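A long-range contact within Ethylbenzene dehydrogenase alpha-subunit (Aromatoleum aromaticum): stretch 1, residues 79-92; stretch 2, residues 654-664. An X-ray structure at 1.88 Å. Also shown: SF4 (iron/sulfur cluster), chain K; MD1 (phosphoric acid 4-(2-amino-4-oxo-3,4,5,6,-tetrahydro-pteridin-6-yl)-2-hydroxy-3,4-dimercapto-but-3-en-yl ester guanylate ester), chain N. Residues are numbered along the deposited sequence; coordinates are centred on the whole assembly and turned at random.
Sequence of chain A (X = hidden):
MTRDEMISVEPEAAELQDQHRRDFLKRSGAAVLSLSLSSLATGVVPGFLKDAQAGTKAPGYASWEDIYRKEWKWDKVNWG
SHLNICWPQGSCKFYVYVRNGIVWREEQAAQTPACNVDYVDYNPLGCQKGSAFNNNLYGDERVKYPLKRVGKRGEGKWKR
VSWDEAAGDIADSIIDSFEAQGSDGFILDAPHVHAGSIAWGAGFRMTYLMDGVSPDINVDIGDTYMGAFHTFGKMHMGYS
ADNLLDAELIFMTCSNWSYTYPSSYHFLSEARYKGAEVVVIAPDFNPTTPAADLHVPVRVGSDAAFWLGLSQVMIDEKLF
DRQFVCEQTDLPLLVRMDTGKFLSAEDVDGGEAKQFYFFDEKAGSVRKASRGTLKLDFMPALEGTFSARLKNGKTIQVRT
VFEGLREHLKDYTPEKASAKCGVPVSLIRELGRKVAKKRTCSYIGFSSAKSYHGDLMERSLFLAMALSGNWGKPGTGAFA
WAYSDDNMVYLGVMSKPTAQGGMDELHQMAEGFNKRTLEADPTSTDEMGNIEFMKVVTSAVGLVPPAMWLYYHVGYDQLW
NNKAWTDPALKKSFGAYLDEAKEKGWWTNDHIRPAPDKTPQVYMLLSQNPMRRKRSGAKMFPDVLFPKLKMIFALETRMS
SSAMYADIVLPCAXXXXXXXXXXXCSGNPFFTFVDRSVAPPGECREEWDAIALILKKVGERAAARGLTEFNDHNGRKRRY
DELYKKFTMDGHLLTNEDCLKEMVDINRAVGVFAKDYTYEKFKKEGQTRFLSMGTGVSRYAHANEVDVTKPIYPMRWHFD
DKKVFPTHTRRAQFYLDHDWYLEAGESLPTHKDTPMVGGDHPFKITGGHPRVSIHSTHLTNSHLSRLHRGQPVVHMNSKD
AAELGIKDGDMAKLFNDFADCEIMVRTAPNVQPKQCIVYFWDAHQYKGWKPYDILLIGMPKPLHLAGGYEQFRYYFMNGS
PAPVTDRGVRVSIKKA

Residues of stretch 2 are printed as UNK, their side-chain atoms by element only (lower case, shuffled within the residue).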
# COMPACT_ATOMS: atom_id res chain seq x y z
N TRP A 79 12.01 -1.13 -19.23
CA TRP A 79 11.97 -0.44 -17.97
C TRP A 79 10.58 0.09 -17.68
O TRP A 79 9.90 0.62 -18.54
CB TRP A 79 12.91 0.78 -17.97
CG TRP A 79 14.35 0.49 -18.06
CD1 TRP A 79 15.22 1.03 -18.94
CD2 TRP A 79 15.09 -0.41 -17.25
NE1 TRP A 79 16.49 0.56 -18.69
CE2 TRP A 79 16.44 -0.32 -17.66
CE3 TRP A 79 14.76 -1.25 -16.18
CZ2 TRP A 79 17.44 -1.07 -17.08
CZ3 TRP A 79 15.77 -1.98 -15.60
CH2 TRP A 79 17.08 -1.88 -16.04
N GLY A 80 10.16 -0.07 -16.43
CA GLY A 80 8.94 0.56 -15.99
C GLY A 80 9.01 1.02 -14.55
O GLY A 80 9.89 0.66 -13.79
N SER A 81 8.08 1.90 -14.24
CA SER A 81 7.81 2.36 -12.91
C SER A 81 6.36 2.88 -12.92
O SER A 81 5.65 2.71 -13.93
CB SER A 81 8.79 3.44 -12.43
OG SER A 81 8.75 3.56 -11.03
N HIS A 82 5.93 3.46 -11.80
CA HIS A 82 4.54 3.90 -11.59
C HIS A 82 4.51 5.41 -11.30
O HIS A 82 5.33 5.90 -10.56
CB HIS A 82 3.96 3.02 -10.48
CG HIS A 82 4.40 1.58 -10.60
ND1 HIS A 82 5.32 0.98 -9.76
CD2 HIS A 82 4.15 0.68 -11.58
CE1 HIS A 82 5.58 -0.24 -10.18
NE2 HIS A 82 4.86 -0.46 -11.27
N LEU A 83 3.58 6.14 -11.92
CA LEU A 83 3.58 7.59 -11.82
C LEU A 83 2.66 8.09 -10.72
O LEU A 83 2.77 9.23 -10.32
CB LEU A 83 3.23 8.20 -13.17
CG LEU A 83 4.27 7.97 -14.28
CD1 LEU A 83 5.72 8.01 -13.80
CD2 LEU A 83 4.01 6.65 -14.96
N ASN A 84 1.81 7.19 -10.20
CA ASN A 84 1.03 7.43 -8.99
C ASN A 84 1.91 8.01 -7.92
O ASN A 84 3.02 7.63 -7.78
CB ASN A 84 0.22 6.19 -8.50
CG ASN A 84 1.02 4.92 -8.28
OD1 ASN A 84 0.47 3.80 -8.40
ND2 ASN A 84 2.32 5.06 -7.94
N ILE A 85 1.42 9.03 -7.24
CA ILE A 85 2.25 9.66 -6.23
C ILE A 85 2.21 8.89 -4.91
O ILE A 85 1.50 9.23 -3.97
CB ILE A 85 1.95 11.17 -6.07
CG1 ILE A 85 2.20 11.90 -7.40
CG2 ILE A 85 2.86 11.76 -4.99
CD1 ILE A 85 3.67 11.66 -8.01
N CYS A 86 2.98 7.81 -4.84
CA CYS A 86 3.53 7.40 -3.57
C CYS A 86 4.44 8.53 -3.14
O CYS A 86 4.95 9.27 -3.98
CB CYS A 86 4.27 6.07 -3.71
SG CYS A 86 5.21 5.94 -5.29
N TRP A 87 4.66 8.66 -1.83
CA TRP A 87 5.47 9.70 -1.26
C TRP A 87 6.16 9.19 0.00
O TRP A 87 5.52 8.57 0.87
CB TRP A 87 4.66 10.96 -0.91
CG TRP A 87 5.59 12.10 -0.80
CD1 TRP A 87 6.16 12.58 0.33
CD2 TRP A 87 6.15 12.84 -1.88
NE1 TRP A 87 7.02 13.60 0.03
CE2 TRP A 87 7.02 13.80 -1.32
CE3 TRP A 87 5.96 12.84 -3.26
CZ2 TRP A 87 7.72 14.74 -2.09
CZ3 TRP A 87 6.69 13.73 -4.04
CH2 TRP A 87 7.53 14.71 -3.45
N PRO A 88 7.46 9.46 0.11
CA PRO A 88 8.34 9.95 -0.95
C PRO A 88 8.15 9.07 -2.17
O PRO A 88 7.93 7.88 -2.02
CB PRO A 88 9.72 9.76 -0.34
CG PRO A 88 9.52 9.98 1.09
CD PRO A 88 8.18 9.33 1.40
N GLN A 89 8.16 9.66 -3.36
CA GLN A 89 7.87 8.86 -4.56
C GLN A 89 8.87 7.73 -4.64
O GLN A 89 10.05 7.97 -4.54
CB GLN A 89 7.88 9.72 -5.81
CG GLN A 89 6.75 9.42 -6.78
CD GLN A 89 7.08 8.27 -7.69
OE1 GLN A 89 8.25 7.98 -7.94
NE2 GLN A 89 6.03 7.59 -8.21
N GLY A 90 8.42 6.48 -4.80
CA GLY A 90 9.37 5.39 -4.67
C GLY A 90 10.40 5.38 -5.79
O GLY A 90 11.56 4.98 -5.58
N SER A 91 9.98 5.81 -6.98
CA SER A 91 10.81 5.86 -8.18
C SER A 91 11.52 4.56 -8.35
O SER A 91 12.72 4.51 -8.69
CB SER A 91 11.88 6.99 -8.18
OG SER A 91 11.24 8.22 -8.26
N CYS A 92 10.76 3.50 -8.14
CA CYS A 92 11.27 2.16 -8.21
C CYS A 92 11.37 1.69 -9.62
O CYS A 92 10.37 1.71 -10.32
CB CYS A 92 10.30 1.25 -7.47
SG CYS A 92 9.84 1.80 -5.86
N UNK A 654 -2.06 4.17 -19.31
CA UNK A 654 -1.65 4.06 -17.92
C UNK A 654 -0.13 3.78 -17.84
O UNK A 654 0.60 3.93 -18.81
c UNK A 654 -4.93 2.68 -12.90
c UNK A 654 -2.46 4.18 -15.01
c UNK A 654 -2.91 3.20 -15.85
c UNK A 654 -5.63 0.94 -14.44
c UNK A 654 -3.92 2.49 -15.13
c UNK A 654 -5.73 1.59 -13.21
n UNK A 654 -3.12 4.14 -13.84
c UNK A 654 -4.05 3.12 -13.88
c UNK A 654 -4.74 1.39 -15.42
c UNK A 654 -2.46 2.92 -17.24
N UNK A 655 0.34 3.35 -16.68
CA UNK A 655 1.79 3.14 -16.49
C UNK A 655 2.21 1.98 -17.37
O UNK A 655 1.47 1.00 -17.54
c UNK A 655 0.99 5.08 -14.42
c UNK A 655 -0.10 5.31 -12.33
c UNK A 655 1.03 3.31 -12.82
c UNK A 655 0.29 4.07 -11.97
c UNK A 655 0.26 5.85 -13.56
c UNK A 655 1.41 3.79 -14.06
c UNK A 655 2.19 2.92 -15.02
o UNK A 655 -0.84 5.99 -11.47
N UNK A 656 3.40 2.13 -17.95
CA UNK A 656 3.99 1.16 -18.89
C UNK A 656 3.47 1.31 -20.30
O UNK A 656 3.95 0.63 -21.22
c UNK A 656 5.14 -0.55 -14.96
c UNK A 656 3.58 -2.03 -16.72
c UNK A 656 4.62 -1.79 -14.58
c UNK A 656 3.80 -2.52 -15.47
c UNK A 656 3.78 -0.31 -18.52
o UNK A 656 4.86 -2.29 -13.33
c UNK A 656 4.08 -0.80 -17.13
c UNK A 656 4.88 -0.07 -16.24
N UNK A 657 2.48 2.17 -20.49
CA UNK A 657 1.78 2.30 -21.79
C UNK A 657 2.04 3.64 -22.45
O UNK A 657 1.44 3.97 -23.49
o UNK A 657 -2.30 1.74 -20.75
c UNK A 657 -0.16 0.78 -21.10
o UNK A 657 -2.21 -0.45 -20.92
c UNK A 657 0.29 2.15 -21.60
c UNK A 657 -1.66 0.68 -20.92
N UNK A 658 2.93 4.42 -21.83
CA UNK A 658 3.32 5.74 -22.29
C UNK A 658 4.66 6.11 -21.68
O UNK A 658 4.98 5.75 -20.54
c UNK A 658 2.29 6.78 -21.90
c UNK A 658 2.13 6.97 -20.41
n UNK A 658 -0.69 8.27 -18.16
c UNK A 658 0.65 7.78 -18.60
c UNK A 658 0.80 7.74 -20.11
N UNK A 659 5.48 6.81 -22.45
CA UNK A 659 6.81 7.21 -21.92
C UNK A 659 6.59 8.23 -20.81
O UNK A 659 5.71 9.12 -20.91
c UNK A 659 7.86 6.99 -24.18
n UNK A 659 8.58 5.63 -25.75
c UNK A 659 7.41 6.12 -26.15
c UNK A 659 8.87 6.15 -24.51
c UNK A 659 7.65 7.84 -22.98
n UNK A 659 6.97 6.95 -25.23
N UNK A 660 7.35 8.07 -19.73
CA UNK A 660 7.29 8.99 -18.60
C UNK A 660 8.55 8.93 -17.78
O UNK A 660 9.47 8.16 -18.05
c UNK A 660 6.08 8.63 -17.71
o UNK A 660 6.12 11.18 -16.82
c UNK A 660 4.85 9.50 -17.91
c UNK A 660 5.05 10.91 -17.40
o UNK A 660 4.14 11.75 -17.58
N UNK A 661 8.60 9.79 -16.77
CA UNK A 661 9.68 9.76 -15.82
C UNK A 661 9.05 9.96 -14.47
O UNK A 661 8.11 10.75 -14.36
c UNK A 661 11.83 10.96 -15.35
c UNK A 661 10.57 10.94 -16.09
c UNK A 661 11.86 13.65 -15.87
s UNK A 661 12.85 12.23 -16.16
N UNK A 662 9.55 9.27 -13.45
CA UNK A 662 9.02 9.45 -12.11
C UNK A 662 9.37 10.85 -11.56
O UNK A 662 10.10 11.60 -12.19
c UNK A 662 9.54 8.39 -11.20
o UNK A 662 10.96 8.43 -11.22
c UNK A 662 9.07 7.02 -11.67
N UNK A 663 8.75 11.23 -10.46
CA UNK A 663 8.92 12.56 -9.88
C UNK A 663 9.40 12.38 -8.47
O UNK A 663 8.61 12.41 -7.52
o UNK A 663 6.61 12.63 -9.12
c UNK A 663 7.60 13.35 -9.87
c UNK A 663 7.11 13.55 -11.30
N UNK A 664 10.70 12.16 -8.31
CA UNK A 664 11.24 11.87 -6.97
C UNK A 664 11.41 13.14 -6.10
O UNK A 664 11.48 14.30 -6.60
c UNK A 664 13.00 12.04 -8.51
c UNK A 664 11.76 12.18 -9.31
c UNK A 664 12.62 11.30 -7.30
FE1 SF4 K . 5.19 1.13 -5.25
FE2 SF4 K . 7.63 2.02 -6.03
FE3 SF4 K . 5.67 1.86 -7.82
FE4 SF4 K . 5.56 3.76 -5.84
S1 SF4 K . 7.03 3.70 -7.56
S2 SF4 K . 3.83 2.35 -6.58
S3 SF4 K . 6.57 2.60 -4.15
S4 SF4 K . 6.64 0.08 -6.73
PB MD1 N . -6.47 12.22 -5.58
O3B MD1 N . -6.42 10.64 -5.68
O1B MD1 N . -5.29 12.73 -6.33
O2B MD1 N . -7.83 12.76 -5.77
O3A MD1 N . -6.17 12.44 -4.04
C10 MD1 N . -4.84 12.59 -3.52
C11 MD1 N . -5.03 12.59 -2.01
O11 MD1 N . -5.21 11.17 -1.69
C12 MD1 N . -3.79 13.08 -1.32
S12 MD1 N . -2.28 13.17 -2.13
C13 MD1 N . -3.80 13.41 0.01
S13 MD1 N . -2.41 13.91 0.83
C14 MD1 N . -5.03 13.39 0.83
N15 MD1 N . -5.08 12.53 1.96
C16 MD1 N . -6.23 12.36 2.69
C15 MD1 N . -6.15 11.60 3.84
O14 MD1 N . -5.07 11.09 4.22
N17 MD1 N . -7.34 11.40 4.47
C17 MD1 N . -8.52 11.99 4.02
N16 MD1 N . -9.62 11.75 4.73
N18 MD1 N . -8.55 12.76 2.92
C20 MD1 N . -7.42 12.95 2.26
N8 MD1 N . -7.43 13.77 1.18
C7 MD1 N . -6.30 14.02 0.32
PA MD1 N . -7.35 9.55 -6.42
O1A MD1 N . -6.46 8.36 -6.61
O2A MD1 N . -8.57 9.37 -5.60
O5' MD1 N . -7.75 10.17 -7.81
C5' MD1 N . -6.71 10.26 -8.78
C4' MD1 N . -7.17 9.68 -10.06
O4' MD1 N . -6.00 9.68 -10.87
C1' MD1 N . -6.19 8.58 -11.76
N9 MD1 N . -4.96 8.11 -12.41
C4 MD1 N . -4.68 8.36 -13.68
N3 MD1 N . -5.38 9.07 -14.60
C2 MD1 N . -4.91 9.22 -15.84
N2 MD1 N . -5.60 9.94 -16.76
N1 MD1 N . -3.74 8.56 -16.17
C6 MD1 N . -2.98 7.83 -15.29
O6 MD1 N . -1.91 7.34 -15.67
C5 MD1 N . -3.46 7.73 -13.98
N7 MD1 N . -3.05 7.11 -12.87
C8 MD1 N . -3.97 7.36 -11.93
C2' MD1 N . -6.74 7.47 -10.87
O2' MD1 N . -7.49 6.46 -11.60
C3' MD1 N . -7.58 8.22 -9.83
O3' MD1 N . -9.00 8.07 -10.05
O HOH W 1 5.38 10.48 -10.84

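Position 654 carries one carbon and then fused five- and six-membered rings holding eight carbons and one nitrogen, none of which touches stretch 1. That is tryptophan. The indole suits a place beside the cofactor, since it brings Trp654 NE1 to 3.1 Å from N7 of MD1; the backbone opens a type II turn that ends at 657.

Position 655 has one carbon and a six-carbon ring bearing one oxygen; one face of the ring lies over the backbone of His82 and Leu83, and the ring also packs against the Leu83 side chain. This is tyrosine. Tyr655 CD1 is 3.4 Å from Leu83 CD2. The flat ring suits this place because it covers peptide and methyl groups alike, while Tyr655 OH lies 2.8 Å from MD1 N7.

Position 656 has the same composition, a six-carbon ring with one oxygen, and its oxygen ends beside the His82 ring. It is again tyrosine. Tyr656 OH accepts a hydrogen bond from His82 NE2 at 2.8 Å, and the two rings meet rim to rim. The ring also passes Gly80, where glycine leaves necessary room: an ideal CB there would sit 2.9 Å from Tyr656 CE1.

Position 657 shows three carbons, the third carrying two oxygens, and touches nothing on stretch 1. It is glutamate. Glu657 OE1 accepts a hydrogen bond from Trp654 N at 2.8 Å, bracing the turn.

At 658, four carbons in a row end in nitrogen, clear of stretch 1: lysine. Its length lets Lys658 NZ donate to MD1 O6 at 2.9 Å.

Position 659 has one carbon and a five-membered ring of three carbons and two nitrogens, out of reach of stretch 1, so it is histidine. His659 is partly exposed, a setting that a polar ring tolerates.

Position 660 has three carbons, the third bearing two oxygens, and its CB lies 3.9 Å from Leu83 CG. This is glutamate: the aliphatic base of Glu660 meets leucine, while OE1 accepts from the backbone N of 661 at 2.8 Å.

Position 661 is an unbranched chain of two carbons, sulfur and one carbon; its CB points away, and its backbone O lies 3.7 Å from Leu83 CD1. It is methionine, and the flexible chain of Met661 can turn aside, leaving its backbone to Leu83.

At 662 one carbon carries an oxygen and a carbon, near Ser91, Ser81 and Leu83. It is threonine, which pairs a hydroxyl with a methyl: Thr662 OG1 shares a 3.0 Å hydrogen bond with Ser91 OG, and Thr662 CG2 packs 4.1 Å from Leu83 CD1.

Position 663 has the same branched trio beside Ile85 and is threonine too. Thr663 OG1 lies 3.3 Å from Ile85 CD1, and this hydroxyl suits the place by bonding a water that donates to Leu83 O.

Position 664 has three carbons closing onto the backbone nitrogen, with CB 3.5 Å from Ser91 OG. It is proline; the compact ring of Pro664 offers carbon to Ser91.

The contact centres on Leu83, held among Tyr655, Glu660 and Thr662. At the cluster, His82 ND1 binds SF4 FE3 while NE2 bonds Tyr656, coupling stretch 2 to an iron ligand.

Stretch 2 (654-664) WYYEKHEMTTP
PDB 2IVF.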